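Local atomic coordinates of ferripyochelin binding protein (Pyrococcus horikoshii, PDB entry 1V3W), a protein that probably works as a gamma-class carbonic anhydrase, a zinc enzyme interconverting carbon dioxide and bicarbonate, and also binds calcium. Residues Gly75-Ile80 and Gly92-Ile97; Asp105-Gly110 and Ala119-Asn124. All coordinates share one frame; numbering follows the deposited sequence. Where two conformers were deposited one is given.

Contact 1 of 2, residues Gly75-Ile80 and Gly92-Ile97; sequences GEYVTI and GNYVII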
loop_
_atom_site.group_PDB
_atom_site.type_symbol
_atom_site.label_atom_id
_atom_site.label_comp_id
_atom_site.label_asym_id
_atom_site.label_seq_id
_atom_site.Cartn_x
_atom_site.Cartn_y
_atom_site.Cartn_z
ATOM N N GLY A 75 21.245 1.241 0.697
ATOM C CA GLY A 75 22.478 0.962 -0.019
ATOM C C GLY A 75 22.293 0.717 -1.505
ATOM O O GLY A 75 21.311 1.169 -2.106
ATOM N N GLU A 76 23.239 -0.010 -2.094
ATOM C CA GLU A 76 23.223 -0.315 -3.519
ATOM C C GLU A 76 22.599 -1.669 -3.836
ATOM O O GLU A 76 22.633 -2.587 -3.017
ATOM C CB GLU A 76 24.646 -0.287 -4.078
ATOM C CG GLU A 76 25.406 0.987 -3.770
ATOM C CD GLU A 76 26.585 1.193 -4.698
ATOM O OE1 GLU A 76 26.941 0.245 -5.433
ATOM O OE2 GLU A 76 27.153 2.302 -4.689
ATOM N N TYR A 77 22.045 -1.785 -5.041
ATOM C CA TYR A 77 21.408 -3.023 -5.485
ATOM C C TYR A 77 20.332 -3.469 -4.507
ATOM O O TYR A 77 20.180 -4.662 -4.230
ATOM C CB TYR A 77 22.451 -4.131 -5.638
ATOM C CG TYR A 77 23.448 -3.894 -6.749
ATOM C CD1 TYR A 77 23.108 -4.126 -8.083
ATOM C CD2 TYR A 77 24.742 -3.465 -6.463
ATOM C CE1 TYR A 77 24.037 -3.941 -9.104
ATOM C CE2 TYR A 77 25.678 -3.278 -7.474
ATOM C CZ TYR A 77 25.320 -3.518 -8.790
ATOM O OH TYR A 77 26.244 -3.349 -9.796
ATOM N N VAL A 78 19.590 -2.504 -3.975
ATOM C CA VAL A 78 18.515 -2.809 -3.046
ATOM C C VAL A 78 17.187 -2.806 -3.781
ATOM O O VAL A 78 16.906 -1.913 -4.580
ATOM C CB VAL A 78 18.440 -1.779 -1.897
ATOM C CG1 VAL A 78 17.193 -2.033 -1.048
ATOM C CG2 VAL A 78 19.686 -1.871 -1.033
ATOM N N THR A 79 16.384 -3.828 -3.516
ATOM C CA THR A 79 15.066 -3.948 -4.117
ATOM C C THR A 79 14.029 -3.719 -3.028
ATOM O O THR A 79 13.937 -4.504 -2.087
ATOM C CB THR A 79 14.847 -5.357 -4.710
ATOM O OG1 THR A 79 15.702 -5.539 -5.843
ATOM C CG2 THR A 79 13.395 -5.540 -5.137
ATOM N N ILE A 80 13.270 -2.633 -3.134
ATOM C CA ILE A 80 12.226 -2.362 -2.153
ATOM C C ILE A 80 10.924 -2.782 -2.826
ATOM O O ILE A 80 10.386 -2.076 -3.683
ATOM C CB ILE A 80 12.191 -0.878 -1.749
ATOM C CG1 ILE A 80 13.582 -0.453 -1.259
ATOM C CG2 ILE A 80 11.166 -0.673 -0.635
ATOM C CD1 ILE A 80 13.653 0.972 -0.773
ATOM N N GLY A 92 21.465 -2.067 4.068
ATOM C CA GLY A 92 22.742 -2.278 3.411
ATOM C C GLY A 92 22.659 -2.512 1.916
ATOM O O GLY A 92 21.713 -2.085 1.258
ATOM N N ASN A 93 23.662 -3.204 1.385
ATOM C CA ASN A 93 23.735 -3.495 -0.040
ATOM C C ASN A 93 23.217 -4.890 -0.373
ATOM O O ASN A 93 23.325 -5.809 0.439
ATOM C CB ASN A 93 25.186 -3.360 -0.520
ATOM C CG ASN A 93 25.786 -2.005 -0.190
ATOM O OD1 ASN A 93 25.163 -0.970 -0.403
ATOM N ND2 ASN A 93 27.013 -2.007 0.325
ATOM N N TYR A 94 22.648 -5.036 -1.568
ATOM C CA TYR A 94 22.114 -6.317 -2.033
ATOM C C TYR A 94 21.066 -6.843 -1.063
ATOM O O TYR A 94 21.170 -7.962 -0.553
ATOM C CB TYR A 94 23.248 -7.337 -2.180
ATOM C CG TYR A 94 24.392 -6.835 -3.026
ATOM C CD1 TYR A 94 24.323 -6.861 -4.417
ATOM C CD2 TYR A 94 25.523 -6.280 -2.432
ATOM C CE1 TYR A 94 25.351 -6.342 -5.197
ATOM C CE2 TYR A 94 26.555 -5.754 -3.200
ATOM C CZ TYR A 94 26.460 -5.786 -4.581
ATOM O OH TYR A 94 27.448 -5.235 -5.353
ATOM N N VAL A 95 20.056 -6.020 -0.813
ATOM C CA VAL A 95 18.981 -6.384 0.094
ATOM C C VAL A 95 17.653 -6.400 -0.635
ATOM O O VAL A 95 17.336 -5.473 -1.378
ATOM C CB VAL A 95 18.863 -5.378 1.261
ATOM C CG1 VAL A 95 17.684 -5.747 2.158
ATOM C CG2 VAL A 95 20.157 -5.360 2.064
ATOM N N ILE A 96 16.893 -7.470 -0.435
ATOM C CA ILE A 96 15.578 -7.574 -1.036
ATOM C C ILE A 96 14.565 -7.365 0.077
ATOM O O ILE A 96 14.446 -8.189 0.989
ATOM C CB ILE A 96 15.337 -8.958 -1.684
ATOM C CG1 ILE A 96 16.255 -9.123 -2.897
ATOM C CG2 ILE A 96 13.872 -9.093 -2.112
ATOM C CD1 ILE A 96 16.115 -10.454 -3.602
ATOM N N ILE A 97 13.861 -6.241 0.018
ATOM C CA ILE A 97 12.834 -5.929 0.999
ATOM C C ILE A 97 11.547 -6.506 0.423
ATOM O O ILE A 97 11.043 -6.034 -0.599
ATOM C CB ILE A 97 12.709 -4.402 1.204
ATOM C CG1 ILE A 97 14.002 -3.859 1.821
ATOM C CG2 ILE A 97 11.517 -4.080 2.095
ATOM C CD1 ILE A 97 14.346 -4.450 3.178
#

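Contact 2 of 2, residues Asp105-Gly110 and Ala119-Asn124; sequences DGAKIG and AVVPPN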
loop_
_atom_site.group_PDB
_atom_site.type_symbol
_atom_site.label_atom_id
_atom_site.label_comp_id
_atom_site.label_asym_id
_atom_site.label_seq_id
_atom_site.Cartn_x
_atom_site.Cartn_y
_atom_site.Cartn_z
ATOM N N ASP A 105 11.928 2.086 12.436
ATOM C CA ASP A 105 12.961 3.008 12.891
ATOM C C ASP A 105 14.113 2.429 13.693
ATOM O O ASP A 105 13.918 1.672 14.643
ATOM C CB ASP A 105 12.299 4.133 13.685
ATOM C CG ASP A 105 11.156 4.776 12.926
ATOM O OD1 ASP A 105 11.395 5.774 12.214
ATOM O OD2 ASP A 105 10.019 4.268 13.028
ATOM N N GLY A 106 15.323 2.809 13.298
ATOM C CA GLY A 106 16.509 2.340 13.988
ATOM C C GLY A 106 16.996 0.975 13.552
ATOM O O GLY A 106 18.073 0.542 13.962
ATOM N N ALA A 107 16.213 0.284 12.731
ATOM C CA ALA A 107 16.622 -1.032 12.263
ATOM C C ALA A 107 17.858 -0.894 11.383
ATOM O O ALA A 107 18.035 0.117 10.699
ATOM C CB ALA A 107 15.492 -1.689 11.480
ATOM N N LYS A 108 18.715 -1.910 11.420
ATOM C CA LYS A 108 19.937 -1.929 10.625
ATOM C C LYS A 108 19.951 -3.258 9.884
ATOM O O LYS A 108 20.169 -4.309 10.487
ATOM C CB LYS A 108 21.174 -1.830 11.530
ATOM C CG LYS A 108 22.463 -1.452 10.792
ATOM C CD LYS A 108 23.721 -1.864 11.560
ATOM C CE LYS A 108 24.983 -1.495 10.786
ATOM N NZ LYS A 108 24.738 -1.471 9.317
ATOM N N ILE A 109 19.691 -3.217 8.582
ATOM C CA ILE A 109 19.679 -4.429 7.773
ATOM C C ILE A 109 21.043 -4.609 7.121
ATOM O O ILE A 109 21.529 -3.715 6.428
ATOM C CB ILE A 109 18.610 -4.356 6.660
ATOM C CG1 ILE A 109 17.265 -3.909 7.244
ATOM C CG2 ILE A 109 18.464 -5.717 5.999
ATOM C CD1 ILE A 109 16.733 -4.812 8.338
ATOM N N GLY A 110 21.657 -5.765 7.350
ATOM C CA GLY A 110 22.962 -6.040 6.775
ATOM C C GLY A 110 22.931 -6.253 5.273
ATOM O O GLY A 110 21.901 -6.061 4.628
ATOM N N ALA A 119 6.769 -9.473 6.218
ATOM C CA ALA A 119 7.506 -9.479 7.477
ATOM C C ALA A 119 7.632 -8.063 8.026
ATOM O O ALA A 119 7.541 -7.088 7.280
ATOM C CB ALA A 119 8.893 -10.091 7.275
ATOM N N VAL A 120 7.830 -7.956 9.337
ATOM C CA VAL A 120 7.989 -6.663 9.985
ATOM C C VAL A 120 9.264 -6.668 10.811
ATOM O O VAL A 120 9.383 -7.422 11.777
ATOM C CB VAL A 120 6.800 -6.337 10.927
ATOM C CG1 VAL A 120 7.062 -5.020 11.663
ATOM C CG2 VAL A 120 5.510 -6.245 10.128
ATOM N N VAL A 121 10.226 -5.845 10.417
ATOM C CA VAL A 121 11.473 -5.743 11.161
ATOM C C VAL A 121 11.243 -4.667 12.224
ATOM O O VAL A 121 11.071 -3.490 11.909
ATOM C CB VAL A 121 12.651 -5.346 10.242
ATOM C CG1 VAL A 121 13.916 -5.166 11.067
ATOM C CG2 VAL A 121 12.867 -6.421 9.182
ATOM N N PRO A 122 11.219 -5.069 13.504
ATOM C CA PRO A 122 11.002 -4.176 14.647
ATOM C C PRO A 122 12.003 -3.032 14.772
ATOM O O PRO A 122 13.106 -3.085 14.227
ATOM C CB PRO A 122 11.083 -5.122 15.845
ATOM C CG PRO A 122 10.679 -6.446 15.276
ATOM C CD PRO A 122 11.400 -6.457 13.960
ATOM N N PRO A 123 11.625 -1.975 15.505
ATOM C CA PRO A 123 12.512 -0.826 15.697
ATOM C C PRO A 123 13.836 -1.273 16.317
ATOM O O PRO A 123 13.858 -2.149 17.187
ATOM C CB PRO A 123 11.716 0.068 16.645
ATOM C CG PRO A 123 10.294 -0.238 16.281
ATOM C CD PRO A 123 10.318 -1.742 16.143
ATOM N N ASN A 124 14.927 -0.672 15.854
ATOM C CA ASN A 124 16.270 -0.963 16.350
ATOM C C ASN A 124 16.769 -2.391 16.155
ATOM O O ASN A 124 17.823 -2.758 16.674
ATOM C CB ASN A 124 16.366 -0.580 17.829
ATOM C CG ASN A 124 16.162 0.904 18.051
ATOM O OD1 ASN A 124 16.868 1.730 17.472
ATOM N ND2 ASN A 124 15.191 1.252 18.886
#

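Contact 1 of 2, residues Gly75-Ile80 and Gly92-Ile97
Tyr77 and Tyr94 turn the same way: each carries CG anti to its own carbonyl carbon (chi1 -67° and -53°) on a backbone of left-handed conformation, and their rings lie side by side, pointing in one direction. The ring planes are 11° apart but slid, with centroids at 4.9 Å, so overlap is slight. The closest touch is CD2 of Tyr77 against CE1 of Tyr94 at 3.2 Å, and the Tyr94 hydroxyl reaches the same flank of the Tyr77 ring. Tyr55 stacks on Tyr77 and His112 on Tyr94, extending the row. An alanine in place of Tyr94 would probably open a gap between Tyr77 and His112 and leave the Tyr77 ring held by Tyr55 but without its neighbour in the next coil.

Beside the rings, Asn93 lies alongside Glu76, pointing the same way, and its OD1 accepts an almost straight bond from Glu76 N at 2.7 Å. The same OD1 lies 3.3 Å from Gly75 CA, where any side chain would collide. The carboxylate of Glu76 turns elsewhere, to a salt bridge with Lys54. Backbone bonds carry the pairing onward, from Tyr94 N to Glu76 O, from Thr79 N to Val95 O and, at 2.7 Å, from Ile97 N to Thr79 O. Val78 and Val95 repeat one position, as do Ile80 and Ile97, while Thr79 and Ile96 share the sheet face covered by helix 146-169. Stacking of equivalent positions, many of them alike, in parallel register from coil to coil is as expected for the left-handed parallel beta-helix of hexapeptide-repeat proteins, the family to which this chain belongs.

Contact 2 of 2, residues Asp105-Gly110 and Ala119-Asn124
Asn124 meets Asp105 through the backbone: its N-H reaches Asp105 O at 2.8 Å in a bent bond, the donor tilted from the carbonyl plane. Around that bond the two turns press together. Pro123 lays CA 3.1 Å from the same Asp105 O, and Asn124 CA sits 3.3 Å from Gly106 O in a CA-H...O contact. The amide of Asn124 swings back over the turn, OD1 coming 3.6 Å from Gly106 CA. A side chain on Gly106 would strike that oxygen, and the residue's positive phi of 83° independently calls for glycine.

Next to this polar edge is a small apolar patch. Val121, with CG1 anti to its backbone N (chi1 177°), sends that methyl to both Ala107 CB, at 3.8 Å, and Ile109 CD1, at 3.9 Å; the isoleucine and the valine meet tip to tip. The touching parts run 108° apart, so the backbones meet only where the two turns stack at a corner, while the strands beyond them, which belong to different sheets, meet through side chains.

Farther out, backbone bonds tie Gly106 to Gly88 and Ala107 to Lys90 in the preceding coil, while Lys108 pairs with Lys125 and Ile127 in the following one. Val120, just beyond the contact, packs on Ala117 of a second subunit. The carboxylate of Asp105 faces another way: OD1 is hydrogen-bonded to His87 ND1, on a histidine that binds zinc, and to Ser67 OG. Asp105 therefore divides its polar groups, the carbonyl fastening the Pro123-Asn124 turn and the carboxylate serving as a second-shell partner that is likely to orient the imidazole of a zinc ligand.

How the contacts relate
Followed from the N terminus, the chain closes contact 1 first: after 75-80 it runs through eleven residues, including the zinc-binding His82 and His87, and returns alongside as 92-97. Only then does contact 2 open at 105-110, closing eight residues later at 119-124. The two are in series, neither nested nor crossed, with centres about 14 Å apart. They nevertheless touch, since Gly92 N probably donates to Ile109 O at 2.9 Å and Val95 packs on both Ile109 and Gly110. Contact 1 joins successive coils beside helix 146-169, whereas contact 2 joins later coils at another corner, between the sheets holding strands 120-121 and 108-109.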